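Local coordinates for protein N-acylethanolamine-hydrolyzing acid amidase subunit beta (Caenorhabditis elegans, PDB 6DY3) that probably hydrolyses bioactive fatty acid amides such as N-palmitoylethanolamine to free fatty acids and ethanolamine, as the beta subunit of an N-terminal nucleophile amidase, at residues H33-R38 with Y225-T230; R97-N102 with D111-T116; W167-Q170 with R174-T177. One frame throughout, in Å; residues are numbered along the deposited sequence.

Overall arrangement
From the N terminus, strand 31-38, an outermost strand, within this chain, of the seven-stranded antiparallel sheet, opens contact 1, which closes only at 225-230, on helix 222-226 and the turn that follows. Contacts 2 and 3 both nest inside this long loop and follow each other in series. Contact 2 closes the short turn between helices 92-102 and 106-113, which lie on the seven-stranded sheet; contact 3 closes the still shorter corner between helices 166-170 and 173-185, beside strand 158-161 of the five-stranded sheet. Contacts 1 and 2 touch where Phe36 packs on Arg97. Contact 3 lies across the chain's centre from both, with nearest atoms about 16 Å away in each case.

Contact 1: H33-R38 with Y225-T230; sequences HVDFVR and YFRQST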
loop_
_atom_site.group_PDB
_atom_site.type_symbol
_atom_site.label_atom_id
_atom_site.label_comp_id
_atom_site.label_asym_id
_atom_site.label_seq_id
_atom_site.Cartn_x
_atom_site.Cartn_y
_atom_site.Cartn_z
ATOM N N HIS B 33 -6.227 5.274 -9.374
ATOM C CA HIS B 33 -7.199 4.489 -8.629
ATOM C C HIS B 33 -7.796 3.448 -9.566
ATOM O O HIS B 33 -8.094 3.743 -10.726
ATOM C CB HIS B 33 -8.301 5.380 -8.041
ATOM C CG HIS B 33 -9.370 4.617 -7.324
ATOM N ND1 HIS B 33 -10.415 4.012 -7.983
ATOM C CD2 HIS B 33 -9.555 4.356 -6.007
ATOM C CE1 HIS B 33 -11.200 3.410 -7.108
ATOM N NE2 HIS B 33 -10.699 3.602 -5.901
ATOM N N VAL B 34 -7.951 2.225 -9.069
ATOM C CA VAL B 34 -8.335 1.089 -9.895
ATOM C C VAL B 34 -9.514 0.372 -9.256
ATOM O O VAL B 34 -9.537 0.149 -8.040
ATOM C CB VAL B 34 -7.156 0.116 -10.096
ATOM C CG1 VAL B 34 -7.637 -1.181 -10.721
ATOM C CG2 VAL B 34 -6.081 0.765 -10.960
ATOM N N ASP B 35 -10.499 0.020 -10.080
ATOM C CA ASP B 35 -11.570 -0.892 -9.699
ATOM C C ASP B 35 -11.357 -2.210 -10.434
ATOM O O ASP B 35 -11.346 -2.241 -11.669
ATOM C CB ASP B 35 -12.942 -0.308 -10.039
ATOM C CG ASP B 35 -13.495 0.589 -8.938
ATOM O OD1 ASP B 35 -14.335 1.461 -9.249
ATOM O OD2 ASP B 35 -13.092 0.432 -7.766
ATOM N N PHE B 36 -11.168 -3.289 -9.675
ATOM C CA PHE B 36 -11.013 -4.625 -10.243
ATOM C C PHE B 36 -12.399 -5.240 -10.372
ATOM O O PHE B 36 -13.040 -5.562 -9.365
ATOM C CB PHE B 36 -10.098 -5.488 -9.377
ATOM C CG PHE B 36 -8.664 -5.029 -9.357
ATOM C CD1 PHE B 36 -8.237 -4.077 -8.450
ATOM C CD2 PHE B 36 -7.741 -5.557 -10.245
ATOM C CE1 PHE B 36 -6.920 -3.660 -8.428
ATOM C CE2 PHE B 36 -6.416 -5.140 -10.227
ATOM C CZ PHE B 36 -6.008 -4.190 -9.318
ATOM N N VAL B 37 -12.859 -5.409 -11.608
ATOM C CA VAL B 37 -14.230 -5.822 -11.880
ATOM C C VAL B 37 -14.237 -7.220 -12.481
ATOM O O VAL B 37 -13.328 -7.611 -13.222
ATOM C CB VAL B 37 -14.935 -4.815 -12.814
ATOM C CG1 VAL B 37 -15.064 -3.462 -12.124
ATOM C CG2 VAL B 37 -14.175 -4.671 -14.122
ATOM N N ARG B 38 -15.282 -7.976 -12.150
ATOM C CA ARG B 38 -15.485 -9.314 -12.690
ATOM C C ARG B 38 -16.983 -9.551 -12.821
ATOM O O ARG B 38 -17.730 -9.314 -11.866
ATOM C CB ARG B 38 -14.846 -10.379 -11.791
ATOM C CG ARG B 38 -15.027 -11.804 -12.287
ATOM C CD ARG B 38 -14.395 -12.821 -11.346
ATOM N NE ARG B 38 -12.937 -12.819 -11.430
ATOM C CZ ARG B 38 -12.238 -13.447 -12.374
ATOM N NH1 ARG B 38 -12.859 -14.131 -13.330
ATOM N NH2 ARG B 38 -10.910 -13.389 -12.368
ATOM N N TYR B 225 -17.163 6.317 -2.805
ATOM C CA TYR B 225 -16.387 7.239 -1.983
ATOM C C TYR B 225 -14.894 7.108 -2.261
ATOM O O TYR B 225 -14.207 8.103 -2.524
ATOM C CB TYR B 225 -16.679 6.982 -0.504
ATOM C CG TYR B 225 -15.854 7.845 0.407
ATOM C CD1 TYR B 225 -16.216 9.161 0.663
ATOM C CD2 TYR B 225 -14.695 7.352 0.997
ATOM C CE1 TYR B 225 -15.459 9.961 1.489
ATOM C CE2 TYR B 225 -13.927 8.145 1.828
ATOM C CZ TYR B 225 -14.315 9.451 2.070
ATOM O OH TYR B 225 -13.555 10.249 2.893
ATOM N N PHE B 226 -14.370 5.880 -2.195
ATOM C CA PHE B 226 -12.944 5.653 -2.402
ATOM C C PHE B 226 -12.480 6.156 -3.763
ATOM O O PHE B 226 -11.319 6.557 -3.914
ATOM C CB PHE B 226 -12.644 4.162 -2.249
ATOM C CG PHE B 226 -11.186 3.810 -2.333
ATOM C CD1 PHE B 226 -10.796 2.564 -2.806
ATOM C CD2 PHE B 226 -10.206 4.705 -1.918
ATOM C CE1 PHE B 226 -9.457 2.223 -2.881
ATOM C CE2 PHE B 226 -8.865 4.375 -1.991
ATOM C CZ PHE B 226 -8.487 3.130 -2.470
ATOM N N ARG B 227 -13.364 6.135 -4.762
ATOM C CA ARG B 227 -13.013 6.548 -6.118
ATOM C C ARG B 227 -12.750 8.044 -6.234
ATOM O O ARG B 227 -12.211 8.483 -7.256
ATOM C CB ARG B 227 -14.130 6.147 -7.087
ATOM C CG ARG B 227 -13.723 6.158 -8.547
ATOM C CD ARG B 227 -14.854 5.685 -9.462
ATOM N NE ARG B 227 -15.312 4.335 -9.125
ATOM C CZ ARG B 227 -16.466 4.043 -8.523
ATOM N NH1 ARG B 227 -17.321 5.005 -8.187
ATOM N NH2 ARG B 227 -16.773 2.776 -8.262
ATOM N N GLN B 228 -13.120 8.834 -5.223
ATOM C CA GLN B 228 -12.954 10.281 -5.266
ATOM C C GLN B 228 -12.318 10.844 -4.001
ATOM O O GLN B 228 -12.216 12.069 -3.869
ATOM C CB GLN B 228 -14.309 10.960 -5.505
ATOM C CG GLN B 228 -15.369 10.622 -4.458
ATOM C CD GLN B 228 -15.237 11.430 -3.180
ATOM O OE1 GLN B 228 -15.327 12.660 -3.189
ATOM N NE2 GLN B 228 -14.998 10.739 -2.071
ATOM N N SER B 229 -11.892 9.988 -3.067
ATOM C CA SER B 229 -11.372 10.433 -1.780
ATOM C C SER B 229 -9.857 10.636 -1.762
ATOM O O SER B 229 -9.329 11.139 -0.766
ATOM C CB SER B 229 -11.760 9.426 -0.693
ATOM O OG SER B 229 -11.139 8.177 -0.925
ATOM N N THR B 230 -9.142 10.260 -2.815
ATOM C CA THR B 230 -7.692 10.376 -2.815
ATOM C C THR B 230 -7.251 11.724 -3.358
ATOM O O THR B 230 -7.853 12.266 -4.286
ATOM C CB THR B 230 -7.060 9.256 -3.636
ATOM O OG1 THR B 230 -7.524 8.000 -3.135
ATOM C CG2 THR B 230 -5.548 9.301 -3.538
#
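Asp35 OD1 is gripped twice by Arg227 and is also hydrogen-bonded to His16 of the alpha subunit. Arg227 approaches side-on, with NH2 2.9 Å and NE 3.0 Å from OD1 of Asp35, both donors converging on this one oxygen on its syn side. OD1 lies almost in the guanidinium plane, but the two nitrogens reach it from opposite faces of the carboxylate, the two flat groups being turned 77° apart. A bend at chi3 of Arg227 (-58°) swings NE and NH2 round to the acid.

Next to the salt bridge, His33 points an edge at the ring face of Phe226 in a T-shaped pair, with centroids 4.5 Å apart and planes at 78°. His33 NE2 stands 3.3 Å from Phe226 CD1. The imidazole also receives a CH-pi contact over one face, Arg227 CA sitting 3.8 Å from the centroid of the His33 ring. Phe226 packs back on strand 209-215, and residues 33-37 pair in parallel with a strand of the alpha subunit. At this subunit interface Arg227 probably offsets the charge of buried Asp35, while Asp224, in a salt bridge to Arg227 NH1, is likely to fix the guanidinium in orientation; the hydrogen bond with His16 of the alpha subunit meets the same Asp35 oxygen.

Contact 2: R97-N102 with D111-T116; sequences RDVLEN and DAFSRT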
loop_
_atom_site.group_PDB
_atom_site.type_symbol
_atom_site.label_atom_id
_atom_site.label_comp_id
_atom_site.label_asym_id
_atom_site.label_seq_id
_atom_site.Cartn_x
_atom_site.Cartn_y
_atom_site.Cartn_z
ATOM N N ARG B 97 -3.058 -8.140 -2.861
ATOM C CA ARG B 97 -4.102 -8.191 -3.879
ATOM C C ARG B 97 -4.824 -9.528 -3.846
ATOM O O ARG B 97 -6.044 -9.588 -4.023
ATOM C CB ARG B 97 -3.501 -7.936 -5.260
ATOM C CG ARG B 97 -4.505 -8.017 -6.393
ATOM C CD ARG B 97 -3.841 -7.750 -7.726
ATOM N NE ARG B 97 -4.693 -8.125 -8.852
ATOM C CZ ARG B 97 -4.313 -8.073 -10.126
ATOM N NH1 ARG B 97 -3.089 -7.663 -10.442
ATOM N NH2 ARG B 97 -5.158 -8.437 -11.088
ATOM N N ASP B 98 -4.084 -10.614 -3.620
ATOM C CA ASP B 98 -4.703 -11.932 -3.553
ATOM C C ASP B 98 -5.668 -12.025 -2.381
ATOM O O ASP B 98 -6.707 -12.688 -2.472
ATOM C CB ASP B 98 -3.621 -13.006 -3.449
ATOM C CG ASP B 98 -4.190 -14.407 -3.408
ATOM O OD1 ASP B 98 -4.551 -14.937 -4.482
ATOM O OD2 ASP B 98 -4.270 -14.982 -2.301
ATOM N N VAL B 99 -5.338 -11.381 -1.262
ATOM C CA VAL B 99 -6.252 -11.374 -0.125
ATOM C C VAL B 99 -7.514 -10.591 -0.464
ATOM O O VAL B 99 -8.631 -11.015 -0.139
ATOM C CB VAL B 99 -5.548 -10.808 1.124
ATOM C CG1 VAL B 99 -6.540 -10.620 2.277
ATOM C CG2 VAL B 99 -4.414 -11.721 1.550
ATOM N N LEU B 100 -7.361 -9.437 -1.120
ATOM C CA LEU B 100 -8.523 -8.646 -1.513
ATOM C C LEU B 100 -9.428 -9.416 -2.462
ATOM O O LEU B 100 -10.640 -9.181 -2.488
ATOM C CB LEU B 100 -8.078 -7.336 -2.172
ATOM C CG LEU B 100 -7.506 -6.257 -1.252
ATOM C CD1 LEU B 100 -6.901 -5.120 -2.071
ATOM C CD2 LEU B 100 -8.579 -5.731 -0.314
ATOM N N GLU B 101 -8.865 -10.338 -3.238
ATOM C CA GLU B 101 -9.634 -11.059 -4.243
ATOM C C GLU B 101 -10.315 -12.306 -3.696
ATOM O O GLU B 101 -11.395 -12.660 -4.178
ATOM C CB GLU B 101 -8.725 -11.447 -5.412
ATOM C CG GLU B 101 -9.466 -12.009 -6.618
ATOM C CD GLU B 101 -8.600 -12.062 -7.865
ATOM O OE1 GLU B 101 -8.048 -11.014 -8.260
ATOM O OE2 GLU B 101 -8.473 -13.153 -8.454
ATOM N N ASN B 102 -9.726 -12.968 -2.694
ATOM C CA ASN B 102 -10.205 -14.262 -2.223
ATOM C C ASN B 102 -10.706 -14.277 -0.783
ATOM O O ASN B 102 -11.274 -15.291 -0.364
ATOM C CB ASN B 102 -9.094 -15.314 -2.368
ATOM C CG ASN B 102 -8.621 -15.463 -3.799
ATOM O OD1 ASN B 102 -9.426 -15.489 -4.730
ATOM N ND2 ASN B 102 -7.308 -15.517 -3.985
ATOM N N ASP B 111 -6.986 -12.908 9.338
ATOM C CA ASP B 111 -6.315 -14.186 9.552
ATOM C C ASP B 111 -5.316 -14.481 8.440
ATOM O O ASP B 111 -4.217 -14.984 8.705
ATOM C CB ASP B 111 -7.350 -15.306 9.665
ATOM C CG ASP B 111 -8.132 -15.242 10.966
ATOM O OD1 ASP B 111 -7.564 -14.762 11.971
ATOM O OD2 ASP B 111 -9.308 -15.666 10.986
ATOM N N ALA B 112 -5.665 -14.148 7.195
ATOM C CA ALA B 112 -4.750 -14.372 6.081
ATOM C C ALA B 112 -3.460 -13.587 6.270
ATOM O O ALA B 112 -2.367 -14.102 6.005
ATOM C CB ALA B 112 -5.425 -13.991 4.765
ATOM N N PHE B 113 -3.567 -12.340 6.732
ATOM C CA PHE B 113 -2.402 -11.503 6.982
ATOM C C PHE B 113 -1.621 -11.936 8.217
ATOM O O PHE B 113 -0.485 -11.485 8.395
ATOM C CB PHE B 113 -2.827 -10.034 7.144
ATOM C CG PHE B 113 -3.367 -9.397 5.881
ATOM C CD1 PHE B 113 -2.742 -9.586 4.661
ATOM C CD2 PHE B 113 -4.505 -8.607 5.924
ATOM C CE1 PHE B 113 -3.237 -9.001 3.512
ATOM C CE2 PHE B 113 -5.004 -8.022 4.773
ATOM C CZ PHE B 113 -4.365 -8.220 3.568
ATOM N N SER B 114 -2.198 -12.778 9.075
ATOM C CA SER B 114 -1.562 -13.200 10.318
ATOM C C SER B 114 -0.912 -14.577 10.240
ATOM O O SER B 114 -0.360 -15.037 11.243
ATOM C CB SER B 114 -2.587 -13.202 11.454
ATOM O OG SER B 114 -3.211 -11.938 11.564
ATOM N N ARG B 115 -0.971 -15.251 9.094
ATOM C CA ARG B 115 -0.429 -16.600 9.008
ATOM C C ARG B 115 1.071 -16.596 9.275
ATOM O O ARG B 115 1.795 -15.695 8.844
ATOM C CB ARG B 115 -0.716 -17.203 7.634
ATOM C CG ARG B 115 -2.146 -17.674 7.448
ATOM C CD ARG B 115 -2.263 -18.579 6.225
ATOM N NE ARG B 115 -1.976 -17.862 4.979
ATOM C CZ ARG B 115 -2.896 -17.458 4.100
ATOM N NH1 ARG B 115 -4.192 -17.700 4.297
ATOM N NH2 ARG B 115 -2.517 -16.810 3.004
ATOM N N THR B 116 1.536 -17.618 9.990
ATOM C CA THR B 116 2.956 -17.766 10.294
ATOM C C THR B 116 3.656 -18.296 9.052
ATOM O O THR B 116 3.625 -19.495 8.768
ATOM C CB THR B 116 3.172 -18.703 11.477
ATOM O OG1 THR B 116 2.527 -18.173 12.639
ATOM C CG2 THR B 116 4.661 -18.860 11.762
#
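Val99 CG1 lies opposite its backbone N (chi1 173°) and CG2 opposite its carbonyl carbon, which spreads both methyls toward helix 106-113; Phe113, with chi1 at -67°, has CG turned away from its own carbonyl carbon, and the far end of its ring arrives between the helices. There the branches divide the ring corner between them: Val99 CG1 rests 3.5 Å from Phe113 CZ, and Val99 CG2 is 3.6 Å from Phe113 CE1. Behind them Val99 CB is 3.8 Å from both CZ and CE1 of Phe113. Ala112 adds a lighter touch, its CB 4.1 Å from Val99 CG2; its small side chain stands where the backbones come nearest, the CA atoms of Val99 and Ala112 being 7.1 Å apart. The contact is wholly apolar and buried, without a hydrogen bond across it. With a serine in place of Phe113, both Val99 methyls would probably lose their ring partner and a gap would open above the sheet. Phe113 also touches Phe95 and Ile96 of helix 92-102, while Val66 of strand 64-70 and Ile137 of strand 134-139 receive its ring, seating this helical pair on the seven-stranded sheet.

Contact 3: W167-Q170 with R174-T177; sequences WKKQ and RRIT
A tight corner between two consecutive helices, 166-170 and 173-185, forms this surface contact of the N-terminal nucleophile fold, beside strand 158-161 at the margin of the five-stranded sheet. The side chain of Arg175 is about 10 Å from that of Cys1, the probable nucleophile, and that of Lys169 about 8 Å from that of Asn163, probably important for activity. Arg174, next to Arg175, hydrogen-bonds this Asn163.

Lys169 and Arg175 carry the contact. Lys169 leaves its helix with CG anti to the backbone N (chi1 172°) and stays extended to NZ, which lays its methylene chain obliquely across the Arg175 side chain. CE sits over one face of the guanidinium, toward its rim, with Lys169 CE 3.5 Å from Arg175 NE. The two charged ends come near each other, Lys169 NZ being 4.2 Å from Arg175 NH2, and the mutual repulsion is probably eased by the salt bridge from Lys169 NZ to Glu161. Arg175 NE is hydrogen-bonded to the backbone oxygen of Val160, so both long side chains are anchored on the same strand.

One residue further on, Ile176 brings its CD1 to 3.3 Å from Gln170 O, at the end of the first helix. An ordered water joins the two helices: it accepts from Arg175 NH1 at 2.7 Å, lying in the guanidinium plane at its edge, and donates to Lys169 O at 3.2 Å.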
loop_
_atom_site.group_PDB
_atom_site.type_symbol
_atom_site.label_atom_id
_atom_site.label_comp_id
_atom_site.label_asym_id
_atom_site.label_seq_id
_atom_site.Cartn_x
_atom_site.Cartn_y
_atom_site.Cartn_z
ATOM N N TRP B 167 12.821 3.064 19.701
ATOM C CA TRP B 167 12.996 4.496 19.916
ATOM C C TRP B 167 12.528 5.301 18.712
ATOM O O TRP B 167 11.858 6.328 18.866
ATOM C CB TRP B 167 14.466 4.810 20.207
ATOM C CG TRP B 167 15.047 4.075 21.374
ATOM C CD1 TRP B 167 15.877 2.998 21.330
ATOM C CD2 TRP B 167 14.854 4.375 22.761
ATOM N NE1 TRP B 167 16.214 2.606 22.604
ATOM C CE2 TRP B 167 15.595 3.436 23.499
ATOM C CE3 TRP B 167 14.125 5.346 23.449
ATOM C CZ2 TRP B 167 15.627 3.439 24.886
ATOM C CZ3 TRP B 167 14.156 5.342 24.821
ATOM C CH2 TRP B 167 14.900 4.399 25.527
ATOM N N LYS B 168 12.891 4.863 17.505
ATOM C CA LYS B 168 12.589 5.658 16.320
ATOM C C LYS B 168 11.087 5.808 16.125
ATOM O O LYS B 168 10.627 6.846 15.637
ATOM C CB LYS B 168 13.235 5.025 15.086
ATOM C CG LYS B 168 13.131 5.878 13.828
ATOM C CD LYS B 168 14.105 7.039 13.875
ATOM C CE LYS B 168 13.965 7.952 12.661
ATOM N NZ LYS B 168 14.334 7.271 11.390
ATOM N N LYS B 169 10.310 4.789 16.492
ATOM C CA LYS B 169 8.858 4.897 16.420
ATOM C C LYS B 169 8.342 5.963 17.379
ATOM O O LYS B 169 7.595 6.864 16.981
ATOM C CB LYS B 169 8.228 3.540 16.722
ATOM C CG LYS B 169 6.713 3.545 16.865
ATOM C CD LYS B 169 6.185 2.138 17.098
ATOM C CE LYS B 169 4.666 2.112 17.189
ATOM N NZ LYS B 169 4.150 0.738 17.450
ATOM N N GLN B 170 8.738 5.877 18.652
ATOM C CA GLN B 170 8.223 6.798 19.659
ATOM C C GLN B 170 8.615 8.241 19.379
ATOM O O GLN B 170 7.949 9.158 19.871
ATOM C CB GLN B 170 8.719 6.385 21.046
ATOM C CG GLN B 170 8.373 4.950 21.414
ATOM C CD GLN B 170 6.886 4.685 21.371
ATOM O OE1 GLN B 170 6.089 5.499 21.820
ATOM N NE2 GLN B 170 6.505 3.546 20.816
ATOM N N ARG B 174 5.590 12.357 12.650
ATOM C CA ARG B 174 4.344 12.039 11.958
ATOM C C ARG B 174 3.385 11.296 12.878
ATOM O O ARG B 174 2.193 11.618 12.947
ATOM C CB ARG B 174 4.629 11.204 10.712
ATOM C CG ARG B 174 5.473 11.909 9.668
ATOM C CD ARG B 174 5.863 10.954 8.550
ATOM N NE ARG B 174 6.604 9.806 9.062
ATOM C CZ ARG B 174 6.989 8.768 8.326
ATOM N NH1 ARG B 174 6.700 8.727 7.034
ATOM N NH2 ARG B 174 7.660 7.769 8.884
ATOM N N ARG B 175 3.888 10.282 13.583
ATOM C CA ARG B 175 3.029 9.493 14.458
ATOM C C ARG B 175 2.580 10.298 15.670
ATOM O O ARG B 175 1.411 10.232 16.065
ATOM C CB ARG B 175 3.763 8.226 14.893
ATOM C CG ARG B 175 2.889 7.222 15.620
ATOM C CD ARG B 175 3.625 5.915 15.876
ATOM N NE ARG B 175 2.774 4.966 16.580
ATOM C CZ ARG B 175 2.639 4.929 17.900
ATOM N NH1 ARG B 175 3.303 5.780 18.670
ATOM N NH2 ARG B 175 1.836 4.036 18.457
ATOM N N ILE B 176 3.488 11.073 16.265
ATOM C CA ILE B 176 3.138 11.872 17.440
ATOM C C ILE B 176 2.059 12.890 17.089
ATOM O O ILE B 176 1.075 13.059 17.821
ATOM C CB ILE B 176 4.391 12.559 18.015
ATOM C CG1 ILE B 176 5.410 11.511 18.474
ATOM C CG2 ILE B 176 4.015 13.487 19.168
ATOM C CD1 ILE B 176 6.786 12.072 18.738
ATOM N N THR B 177 2.237 13.599 15.975
ATOM C CA THR B 177 1.284 14.633 15.595
ATOM C C THR B 177 -0.095 14.043 15.332
ATOM O O THR B 177 -1.109 14.576 15.797
ATOM C CB THR B 177 1.796 15.376 14.363
ATOM O OG1 THR B 177 3.045 16.005 14.678
ATOM C CG2 THR B 177 0.790 16.423 13.898
HETATM O O HOH W 1 4.909 7.952 18.418
#